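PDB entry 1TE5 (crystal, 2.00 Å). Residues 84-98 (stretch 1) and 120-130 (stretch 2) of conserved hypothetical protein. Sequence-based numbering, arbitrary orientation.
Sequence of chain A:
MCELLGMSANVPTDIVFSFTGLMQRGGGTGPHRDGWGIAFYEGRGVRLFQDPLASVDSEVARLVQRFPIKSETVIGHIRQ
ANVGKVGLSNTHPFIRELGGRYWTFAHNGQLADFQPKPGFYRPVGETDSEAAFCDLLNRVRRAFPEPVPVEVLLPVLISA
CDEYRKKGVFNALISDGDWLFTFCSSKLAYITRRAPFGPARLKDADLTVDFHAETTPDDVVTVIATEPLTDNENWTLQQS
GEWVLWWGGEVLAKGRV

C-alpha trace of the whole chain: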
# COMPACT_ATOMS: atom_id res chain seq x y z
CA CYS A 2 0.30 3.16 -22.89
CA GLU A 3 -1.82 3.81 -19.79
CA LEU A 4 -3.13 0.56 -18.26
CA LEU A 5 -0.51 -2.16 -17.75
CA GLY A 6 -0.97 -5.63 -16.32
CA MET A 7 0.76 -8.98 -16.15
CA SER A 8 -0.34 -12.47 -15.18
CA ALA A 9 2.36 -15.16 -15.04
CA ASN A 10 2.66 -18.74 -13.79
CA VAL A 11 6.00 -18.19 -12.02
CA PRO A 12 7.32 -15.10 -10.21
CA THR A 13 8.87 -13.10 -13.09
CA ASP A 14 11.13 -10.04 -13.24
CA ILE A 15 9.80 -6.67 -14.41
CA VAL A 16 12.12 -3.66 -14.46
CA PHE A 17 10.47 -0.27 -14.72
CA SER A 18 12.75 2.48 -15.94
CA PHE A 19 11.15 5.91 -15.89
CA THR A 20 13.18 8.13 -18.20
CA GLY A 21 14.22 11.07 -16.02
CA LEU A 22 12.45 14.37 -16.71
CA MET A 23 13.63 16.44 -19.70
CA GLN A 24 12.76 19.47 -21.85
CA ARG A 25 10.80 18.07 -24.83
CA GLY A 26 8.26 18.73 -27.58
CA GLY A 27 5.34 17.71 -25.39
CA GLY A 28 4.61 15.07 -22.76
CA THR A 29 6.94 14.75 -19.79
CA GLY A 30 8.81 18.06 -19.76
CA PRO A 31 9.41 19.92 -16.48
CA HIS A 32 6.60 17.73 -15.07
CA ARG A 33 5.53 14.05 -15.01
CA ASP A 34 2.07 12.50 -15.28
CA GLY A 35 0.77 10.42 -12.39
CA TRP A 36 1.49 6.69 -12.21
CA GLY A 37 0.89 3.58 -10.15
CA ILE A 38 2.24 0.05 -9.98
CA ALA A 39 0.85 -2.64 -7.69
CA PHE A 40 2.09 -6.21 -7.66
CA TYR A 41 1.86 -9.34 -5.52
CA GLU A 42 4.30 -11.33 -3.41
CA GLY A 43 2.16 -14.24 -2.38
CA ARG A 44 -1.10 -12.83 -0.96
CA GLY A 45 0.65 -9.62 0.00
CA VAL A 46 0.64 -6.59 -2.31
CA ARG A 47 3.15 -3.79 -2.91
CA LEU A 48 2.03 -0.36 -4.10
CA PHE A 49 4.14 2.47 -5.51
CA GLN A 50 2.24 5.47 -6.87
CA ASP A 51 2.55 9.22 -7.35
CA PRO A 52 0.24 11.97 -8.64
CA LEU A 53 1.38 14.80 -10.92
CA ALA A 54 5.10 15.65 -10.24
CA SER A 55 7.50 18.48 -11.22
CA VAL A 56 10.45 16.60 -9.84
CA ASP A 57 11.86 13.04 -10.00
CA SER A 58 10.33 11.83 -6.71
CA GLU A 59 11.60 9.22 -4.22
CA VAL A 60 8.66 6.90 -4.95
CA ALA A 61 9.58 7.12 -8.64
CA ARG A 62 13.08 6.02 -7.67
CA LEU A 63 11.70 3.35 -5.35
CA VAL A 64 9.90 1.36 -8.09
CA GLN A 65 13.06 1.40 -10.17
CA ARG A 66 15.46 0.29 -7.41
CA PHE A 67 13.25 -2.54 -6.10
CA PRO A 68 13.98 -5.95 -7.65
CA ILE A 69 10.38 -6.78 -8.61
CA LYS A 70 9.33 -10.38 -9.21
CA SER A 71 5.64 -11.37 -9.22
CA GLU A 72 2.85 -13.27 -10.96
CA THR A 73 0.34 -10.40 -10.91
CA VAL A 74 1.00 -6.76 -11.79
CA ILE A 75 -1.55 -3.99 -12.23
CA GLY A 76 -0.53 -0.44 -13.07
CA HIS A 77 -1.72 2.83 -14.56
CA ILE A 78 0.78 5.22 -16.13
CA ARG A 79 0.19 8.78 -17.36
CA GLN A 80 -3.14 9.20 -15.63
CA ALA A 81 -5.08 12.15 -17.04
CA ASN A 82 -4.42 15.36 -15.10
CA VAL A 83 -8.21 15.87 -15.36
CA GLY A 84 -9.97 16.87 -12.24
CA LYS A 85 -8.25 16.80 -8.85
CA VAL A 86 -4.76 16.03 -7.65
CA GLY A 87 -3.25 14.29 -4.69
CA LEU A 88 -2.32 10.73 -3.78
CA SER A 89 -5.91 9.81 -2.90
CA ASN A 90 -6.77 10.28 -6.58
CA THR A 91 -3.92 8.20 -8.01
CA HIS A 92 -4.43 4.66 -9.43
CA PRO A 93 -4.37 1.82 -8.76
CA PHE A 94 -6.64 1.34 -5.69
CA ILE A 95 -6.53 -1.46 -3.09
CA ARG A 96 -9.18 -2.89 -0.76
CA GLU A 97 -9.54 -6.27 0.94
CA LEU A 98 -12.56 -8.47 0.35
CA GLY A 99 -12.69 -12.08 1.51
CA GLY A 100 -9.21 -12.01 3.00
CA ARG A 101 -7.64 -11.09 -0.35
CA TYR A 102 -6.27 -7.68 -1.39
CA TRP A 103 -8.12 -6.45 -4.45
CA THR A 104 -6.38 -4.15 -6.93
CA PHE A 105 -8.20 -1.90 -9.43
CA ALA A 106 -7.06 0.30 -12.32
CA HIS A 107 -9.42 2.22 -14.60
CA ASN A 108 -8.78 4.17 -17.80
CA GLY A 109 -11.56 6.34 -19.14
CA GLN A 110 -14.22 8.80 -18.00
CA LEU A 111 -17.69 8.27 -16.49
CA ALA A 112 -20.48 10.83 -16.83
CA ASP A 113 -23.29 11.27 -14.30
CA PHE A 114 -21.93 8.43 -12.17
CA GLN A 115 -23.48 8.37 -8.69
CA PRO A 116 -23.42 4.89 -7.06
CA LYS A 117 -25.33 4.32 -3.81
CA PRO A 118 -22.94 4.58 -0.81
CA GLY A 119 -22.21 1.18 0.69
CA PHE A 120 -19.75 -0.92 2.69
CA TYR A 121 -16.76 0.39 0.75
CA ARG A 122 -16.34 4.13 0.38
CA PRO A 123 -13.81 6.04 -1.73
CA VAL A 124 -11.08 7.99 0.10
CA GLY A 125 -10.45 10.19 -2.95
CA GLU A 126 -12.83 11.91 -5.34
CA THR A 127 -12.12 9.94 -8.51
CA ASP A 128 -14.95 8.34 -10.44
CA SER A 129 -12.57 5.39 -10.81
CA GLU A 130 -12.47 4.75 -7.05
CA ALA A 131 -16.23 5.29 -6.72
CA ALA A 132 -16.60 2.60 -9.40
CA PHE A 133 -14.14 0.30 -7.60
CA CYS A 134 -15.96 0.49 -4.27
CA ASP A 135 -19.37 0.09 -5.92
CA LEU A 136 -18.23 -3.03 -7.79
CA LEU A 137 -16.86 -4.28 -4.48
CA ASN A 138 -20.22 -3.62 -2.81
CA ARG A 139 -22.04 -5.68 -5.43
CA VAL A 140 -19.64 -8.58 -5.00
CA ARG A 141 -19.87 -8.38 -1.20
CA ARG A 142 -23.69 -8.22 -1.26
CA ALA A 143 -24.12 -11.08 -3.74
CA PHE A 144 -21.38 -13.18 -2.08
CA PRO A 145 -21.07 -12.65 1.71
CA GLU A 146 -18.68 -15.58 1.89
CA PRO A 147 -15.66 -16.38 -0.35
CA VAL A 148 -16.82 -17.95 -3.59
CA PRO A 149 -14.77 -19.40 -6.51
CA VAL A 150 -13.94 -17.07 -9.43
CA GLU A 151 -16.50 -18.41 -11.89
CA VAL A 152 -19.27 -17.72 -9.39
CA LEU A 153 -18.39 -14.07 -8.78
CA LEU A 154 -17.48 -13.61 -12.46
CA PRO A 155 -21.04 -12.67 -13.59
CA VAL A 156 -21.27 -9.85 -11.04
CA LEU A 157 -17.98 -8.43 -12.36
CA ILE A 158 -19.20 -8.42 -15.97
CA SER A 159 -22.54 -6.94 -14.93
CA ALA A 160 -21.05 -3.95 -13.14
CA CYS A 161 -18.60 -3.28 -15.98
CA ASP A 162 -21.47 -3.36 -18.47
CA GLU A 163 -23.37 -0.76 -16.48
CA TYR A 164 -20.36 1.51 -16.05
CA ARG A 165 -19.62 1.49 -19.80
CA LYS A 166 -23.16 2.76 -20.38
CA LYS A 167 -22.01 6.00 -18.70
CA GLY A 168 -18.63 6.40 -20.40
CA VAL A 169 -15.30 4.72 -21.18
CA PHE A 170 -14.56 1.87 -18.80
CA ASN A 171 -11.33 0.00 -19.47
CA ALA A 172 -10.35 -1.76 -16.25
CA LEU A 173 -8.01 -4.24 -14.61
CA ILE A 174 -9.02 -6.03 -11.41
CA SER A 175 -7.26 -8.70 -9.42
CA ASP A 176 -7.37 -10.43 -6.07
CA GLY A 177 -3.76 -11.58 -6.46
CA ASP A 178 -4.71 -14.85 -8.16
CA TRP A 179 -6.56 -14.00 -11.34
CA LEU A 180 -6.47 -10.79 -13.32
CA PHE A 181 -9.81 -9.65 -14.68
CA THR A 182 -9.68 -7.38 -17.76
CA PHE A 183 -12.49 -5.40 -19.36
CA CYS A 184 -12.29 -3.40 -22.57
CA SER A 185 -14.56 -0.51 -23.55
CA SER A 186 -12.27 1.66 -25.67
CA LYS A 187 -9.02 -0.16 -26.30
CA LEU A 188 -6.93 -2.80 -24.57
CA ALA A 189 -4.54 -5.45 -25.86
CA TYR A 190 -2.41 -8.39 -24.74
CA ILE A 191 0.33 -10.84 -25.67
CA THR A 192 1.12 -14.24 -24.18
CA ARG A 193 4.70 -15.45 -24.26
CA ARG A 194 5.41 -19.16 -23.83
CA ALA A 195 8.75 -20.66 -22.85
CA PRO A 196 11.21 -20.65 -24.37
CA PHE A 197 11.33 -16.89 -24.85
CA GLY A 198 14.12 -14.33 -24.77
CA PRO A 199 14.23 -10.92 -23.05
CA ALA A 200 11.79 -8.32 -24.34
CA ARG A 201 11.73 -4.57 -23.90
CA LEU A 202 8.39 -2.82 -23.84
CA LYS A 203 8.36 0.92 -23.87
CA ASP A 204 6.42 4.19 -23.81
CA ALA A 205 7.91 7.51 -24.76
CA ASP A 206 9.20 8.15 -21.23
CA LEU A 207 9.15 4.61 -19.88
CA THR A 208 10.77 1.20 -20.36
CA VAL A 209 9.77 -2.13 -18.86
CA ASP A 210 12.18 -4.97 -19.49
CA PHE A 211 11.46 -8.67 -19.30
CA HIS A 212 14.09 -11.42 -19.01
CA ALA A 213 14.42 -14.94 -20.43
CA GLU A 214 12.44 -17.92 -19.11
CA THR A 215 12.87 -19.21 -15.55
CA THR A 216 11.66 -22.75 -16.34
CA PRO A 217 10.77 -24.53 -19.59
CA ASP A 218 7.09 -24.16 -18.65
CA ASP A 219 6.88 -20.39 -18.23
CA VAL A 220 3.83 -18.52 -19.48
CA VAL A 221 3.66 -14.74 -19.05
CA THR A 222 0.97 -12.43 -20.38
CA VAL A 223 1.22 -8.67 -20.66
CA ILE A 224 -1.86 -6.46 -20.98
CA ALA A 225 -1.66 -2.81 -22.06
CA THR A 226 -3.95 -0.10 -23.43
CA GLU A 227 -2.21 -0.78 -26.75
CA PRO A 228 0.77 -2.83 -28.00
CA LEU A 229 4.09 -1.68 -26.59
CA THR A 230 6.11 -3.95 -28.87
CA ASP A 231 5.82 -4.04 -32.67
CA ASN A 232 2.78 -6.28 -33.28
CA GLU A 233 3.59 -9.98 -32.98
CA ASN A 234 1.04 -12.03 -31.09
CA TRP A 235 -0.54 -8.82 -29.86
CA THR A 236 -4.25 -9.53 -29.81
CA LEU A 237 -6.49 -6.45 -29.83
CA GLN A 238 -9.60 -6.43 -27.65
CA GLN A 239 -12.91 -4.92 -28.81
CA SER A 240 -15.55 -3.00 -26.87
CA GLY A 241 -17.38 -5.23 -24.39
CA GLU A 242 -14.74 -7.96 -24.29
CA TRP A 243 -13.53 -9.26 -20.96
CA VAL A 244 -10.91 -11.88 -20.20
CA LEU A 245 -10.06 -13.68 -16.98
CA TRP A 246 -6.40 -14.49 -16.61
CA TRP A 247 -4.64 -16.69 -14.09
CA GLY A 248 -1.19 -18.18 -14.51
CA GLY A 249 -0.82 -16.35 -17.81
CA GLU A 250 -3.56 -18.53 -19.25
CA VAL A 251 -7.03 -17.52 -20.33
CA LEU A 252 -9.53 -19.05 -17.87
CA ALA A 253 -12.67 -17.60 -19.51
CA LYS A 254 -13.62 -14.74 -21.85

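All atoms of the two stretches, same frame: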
# COMPACT_ATOMS: atom_id res chain seq x y z
N GLY A 84 -9.44 16.94 -13.57
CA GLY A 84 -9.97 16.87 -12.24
C GLY A 84 -9.03 17.32 -11.15
O GLY A 84 -8.37 18.35 -11.32
N LYS A 85 -9.04 16.56 -10.04
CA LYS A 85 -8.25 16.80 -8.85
C LYS A 85 -6.93 16.03 -8.77
O LYS A 85 -6.70 15.03 -9.45
CB LYS A 85 -9.10 16.47 -7.61
CG LYS A 85 -10.56 16.91 -7.73
CD LYS A 85 -11.52 15.71 -7.91
CE LYS A 85 -11.48 15.05 -9.31
NZ LYS A 85 -10.27 14.24 -9.62
N VAL A 86 -6.08 16.56 -7.91
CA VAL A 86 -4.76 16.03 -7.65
C VAL A 86 -4.70 15.22 -6.37
O VAL A 86 -5.71 14.90 -5.76
CB VAL A 86 -3.75 17.20 -7.52
CG1 VAL A 86 -3.34 17.72 -8.89
CG2 VAL A 86 -4.40 18.34 -6.71
N GLY A 87 -3.47 15.02 -5.93
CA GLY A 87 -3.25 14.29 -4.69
C GLY A 87 -3.18 12.79 -4.82
O GLY A 87 -3.71 12.21 -5.76
N LEU A 88 -2.51 12.17 -3.85
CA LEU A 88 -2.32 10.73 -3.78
C LEU A 88 -3.63 9.94 -3.70
O LEU A 88 -3.72 8.84 -4.23
CB LEU A 88 -1.44 10.41 -2.57
CG LEU A 88 -1.03 8.97 -2.29
CD1 LEU A 88 -0.21 8.45 -3.44
CD2 LEU A 88 -0.23 8.91 -1.01
N SER A 89 -4.63 10.49 -3.03
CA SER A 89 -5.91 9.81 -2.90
C SER A 89 -6.65 9.65 -4.22
O SER A 89 -7.63 8.89 -4.31
CB SER A 89 -6.80 10.50 -1.86
OG SER A 89 -7.06 11.86 -2.17
N ASN A 90 -6.16 10.33 -5.25
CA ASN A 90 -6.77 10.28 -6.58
C ASN A 90 -5.86 9.61 -7.62
O ASN A 90 -6.11 9.71 -8.82
CB ASN A 90 -7.17 11.69 -6.99
CG ASN A 90 -8.28 12.33 -6.18
OD1 ASN A 90 -9.29 11.71 -5.90
ND2 ASN A 90 -8.06 13.58 -5.75
N THR A 91 -4.86 8.89 -7.14
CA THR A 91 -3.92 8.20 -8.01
C THR A 91 -4.18 6.67 -8.01
O THR A 91 -4.41 6.09 -6.96
CB THR A 91 -2.47 8.51 -7.55
OG1 THR A 91 -2.29 9.93 -7.51
CG2 THR A 91 -1.46 7.91 -8.49
N HIS A 92 -4.21 6.09 -9.21
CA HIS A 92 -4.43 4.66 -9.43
C HIS A 92 -3.11 3.92 -9.27
O HIS A 92 -2.05 4.50 -9.48
CB HIS A 92 -4.90 4.38 -10.87
CG HIS A 92 -6.18 5.03 -11.26
ND1 HIS A 92 -6.48 6.34 -10.94
CD2 HIS A 92 -7.21 4.58 -11.99
CE1 HIS A 92 -7.65 6.66 -11.48
NE2 HIS A 92 -8.11 5.61 -12.12
N PRO A 93 -3.16 2.62 -8.97
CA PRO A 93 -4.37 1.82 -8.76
C PRO A 93 -4.87 1.90 -7.30
O PRO A 93 -4.21 2.48 -6.45
CB PRO A 93 -3.91 0.41 -9.13
CG PRO A 93 -2.48 0.41 -8.75
CD PRO A 93 -2.00 1.75 -9.23
N PHE A 94 -6.05 1.32 -7.03
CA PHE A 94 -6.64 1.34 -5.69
C PHE A 94 -6.70 -0.08 -5.10
O PHE A 94 -6.90 -1.05 -5.83
CB PHE A 94 -8.03 1.96 -5.73
CG PHE A 94 -8.05 3.36 -6.28
CD1 PHE A 94 -8.51 3.60 -7.57
CD2 PHE A 94 -7.61 4.43 -5.52
CE1 PHE A 94 -8.51 4.90 -8.09
CE2 PHE A 94 -7.61 5.73 -6.02
CZ PHE A 94 -8.06 5.96 -7.30
N ILE A 95 -6.51 -0.17 -3.79
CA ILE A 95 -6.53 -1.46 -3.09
C ILE A 95 -7.58 -1.50 -1.99
O ILE A 95 -7.85 -0.49 -1.33
CB ILE A 95 -5.15 -1.77 -2.45
CG1 ILE A 95 -4.04 -1.63 -3.48
CG2 ILE A 95 -5.15 -3.17 -1.84
CD1 ILE A 95 -2.68 -1.93 -2.93
N ARG A 96 -8.17 -2.67 -1.79
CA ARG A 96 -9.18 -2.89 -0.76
C ARG A 96 -9.36 -4.39 -0.56
O ARG A 96 -9.41 -5.14 -1.54
CB ARG A 96 -10.51 -2.23 -1.15
CG ARG A 96 -11.12 -1.44 -0.02
CD ARG A 96 -11.81 -0.16 -0.49
NE ARG A 96 -10.79 0.72 -1.04
CZ ARG A 96 -10.87 2.05 -1.08
NH1 ARG A 96 -9.89 2.75 -1.61
NH2 ARG A 96 -11.92 2.68 -0.57
N GLU A 97 -9.38 -4.84 0.69
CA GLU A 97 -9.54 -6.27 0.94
C GLU A 97 -11.00 -6.70 1.00
O GLU A 97 -11.85 -5.99 1.54
CB GLU A 97 -8.79 -6.72 2.21
CG GLU A 97 -9.51 -6.48 3.53
CD GLU A 97 -10.33 -7.67 4.04
OE1 GLU A 97 -10.32 -8.77 3.44
OE2 GLU A 97 -11.00 -7.48 5.06
N LEU A 98 -11.25 -7.85 0.40
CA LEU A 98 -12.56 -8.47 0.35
C LEU A 98 -12.26 -9.97 0.43
O LEU A 98 -11.41 -10.49 -0.31
CB LEU A 98 -13.30 -8.13 -0.96
CG LEU A 98 -14.81 -8.38 -1.00
CD1 LEU A 98 -15.43 -7.63 -2.15
CD2 LEU A 98 -15.11 -9.86 -1.11
N PHE A 120 -20.80 -0.42 1.80
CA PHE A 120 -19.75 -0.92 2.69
C PHE A 120 -18.43 -0.21 2.43
O PHE A 120 -17.76 0.26 3.36
CB PHE A 120 -19.52 -2.42 2.46
CG PHE A 120 -20.77 -3.25 2.44
CD1 PHE A 120 -21.47 -3.52 3.63
CD2 PHE A 120 -21.23 -3.82 1.24
CE1 PHE A 120 -22.61 -4.34 3.62
CE2 PHE A 120 -22.36 -4.64 1.21
CZ PHE A 120 -23.05 -4.90 2.40
N TYR A 121 -17.99 -0.25 1.17
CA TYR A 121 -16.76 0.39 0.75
C TYR A 121 -17.04 1.81 0.31
O TYR A 121 -18.02 2.09 -0.39
CB TYR A 121 -16.13 -0.39 -0.41
CG TYR A 121 -15.75 -1.82 -0.07
CD1 TYR A 121 -16.63 -2.87 -0.31
CD2 TYR A 121 -14.50 -2.12 0.48
CE1 TYR A 121 -16.29 -4.19 -0.02
CE2 TYR A 121 -14.15 -3.44 0.77
CZ TYR A 121 -15.05 -4.47 0.52
OH TYR A 121 -14.71 -5.77 0.80
N ARG A 122 -16.19 2.73 0.74
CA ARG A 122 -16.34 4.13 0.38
C ARG A 122 -15.01 4.66 -0.15
O ARG A 122 -13.94 4.26 0.31
CB ARG A 122 -16.78 4.96 1.60
CG ARG A 122 -18.08 4.51 2.23
CD ARG A 122 -18.52 5.50 3.29
NE ARG A 122 -19.69 5.05 4.03
CZ ARG A 122 -20.92 4.99 3.54
NH1 ARG A 122 -21.92 4.57 4.30
NH2 ARG A 122 -21.15 5.34 2.28
N PRO A 123 -15.06 5.51 -1.20
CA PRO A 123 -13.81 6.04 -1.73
C PRO A 123 -13.17 7.05 -0.76
O PRO A 123 -13.87 7.74 0.00
CB PRO A 123 -14.25 6.70 -3.04
CG PRO A 123 -15.63 7.14 -2.75
CD PRO A 123 -16.21 5.94 -2.02
N VAL A 124 -11.84 7.06 -0.73
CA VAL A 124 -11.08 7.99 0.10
C VAL A 124 -10.86 9.28 -0.72
O VAL A 124 -10.86 10.39 -0.18
CB VAL A 124 -9.73 7.38 0.52
CG1 VAL A 124 -8.95 8.36 1.38
CG2 VAL A 124 -9.97 6.07 1.28
N GLY A 125 -10.65 9.09 -2.02
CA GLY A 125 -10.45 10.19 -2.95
C GLY A 125 -11.74 10.58 -3.65
O GLY A 125 -12.82 10.09 -3.31
N GLU A 126 -11.64 11.46 -4.63
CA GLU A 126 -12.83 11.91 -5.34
C GLU A 126 -12.97 11.39 -6.76
O GLU A 126 -13.89 11.79 -7.48
CB GLU A 126 -12.89 13.44 -5.36
CG GLU A 126 -12.75 14.12 -4.00
CD GLU A 126 -11.31 14.27 -3.57
OE1 GLU A 126 -11.00 13.91 -2.41
OE2 GLU A 126 -10.48 14.75 -4.37
N THR A 127 -12.07 10.50 -7.17
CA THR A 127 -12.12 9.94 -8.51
C THR A 127 -13.39 9.15 -8.79
O THR A 127 -14.04 8.66 -7.87
CB THR A 127 -10.90 9.02 -8.80
OG1 THR A 127 -10.74 8.07 -7.74
CG2 THR A 127 -9.63 9.85 -8.95
N ASP A 128 -13.79 9.12 -10.05
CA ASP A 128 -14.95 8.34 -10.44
C ASP A 128 -14.47 6.89 -10.48
O ASP A 128 -15.25 5.96 -10.28
CB ASP A 128 -15.46 8.75 -11.84
CG ASP A 128 -16.39 9.96 -11.80
OD1 ASP A 128 -16.83 10.39 -10.71
OD2 ASP A 128 -16.70 10.48 -12.90
N SER A 129 -13.18 6.72 -10.75
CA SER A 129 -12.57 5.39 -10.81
C SER A 129 -12.71 4.66 -9.48
O SER A 129 -13.08 3.48 -9.45
CB SER A 129 -11.08 5.51 -11.16
OG SER A 129 -10.89 6.06 -12.46
N GLU A 130 -12.40 5.34 -8.38
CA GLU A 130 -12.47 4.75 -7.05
C GLU A 130 -13.92 4.52 -6.61
O GLU A 130 -14.21 3.59 -5.87
CB GLU A 130 -11.75 5.63 -6.04
CG GLU A 130 -11.67 5.03 -4.65
CD GLU A 130 -10.85 5.86 -3.70
OE1 GLU A 130 -10.46 7.00 -4.06
OE2 GLU A 130 -10.58 5.36 -2.58
O HOH W 1 -7.71 6.47 -2.64
O HOH W 2 -9.18 12.65 -0.81

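The one salt bridge of the contact joins two buried residues: Arg 96 NH1 meets Glu 130 OE2 at 2.9 Å, and the carboxylate is held in place from its own stretch: Val 124 N donates to Glu 130 OE2 (2.8 Å) and Gly 125 N to Glu 130 OE1 (2.9 Å). One acidic side chain thus organizes a loop and receives the arginine.

Among the hydrogen bonds outside the salt bridge, Asn 90 engages the other stretch with both ends of its amide. Asn 90 OD1 accepts from Glu 126 N at 2.7 Å and weakly from Thr 127 N at 3.3 Å, while Asn 90 ND2 donates to Glu 126 OE2 at 3.0 Å; a second Asn 90 ND2 bond, to Val 86 O (2.7 Å), fixes the amide's orientation. His 92 NE2 and Ser 129 OG form a hydrogen bond of 2.8 Å at the ring edge, near its plane, and Tyr 121 OH donates to Glu 97 O at 3.0 Å.

Packing fills the space between. Glu 130 CB lies over the Phe 94 ring face, 3.9 Å from its centroid, so the aliphatic part of a charged residue serves as apolar surface. The closest backbone approach needs glycine: Gly 125 CA sits 3.4 Å from Ser 89 O in a CA-H...O contact, and a CB there would clash with Ser 89 O and Asn 90 OD1.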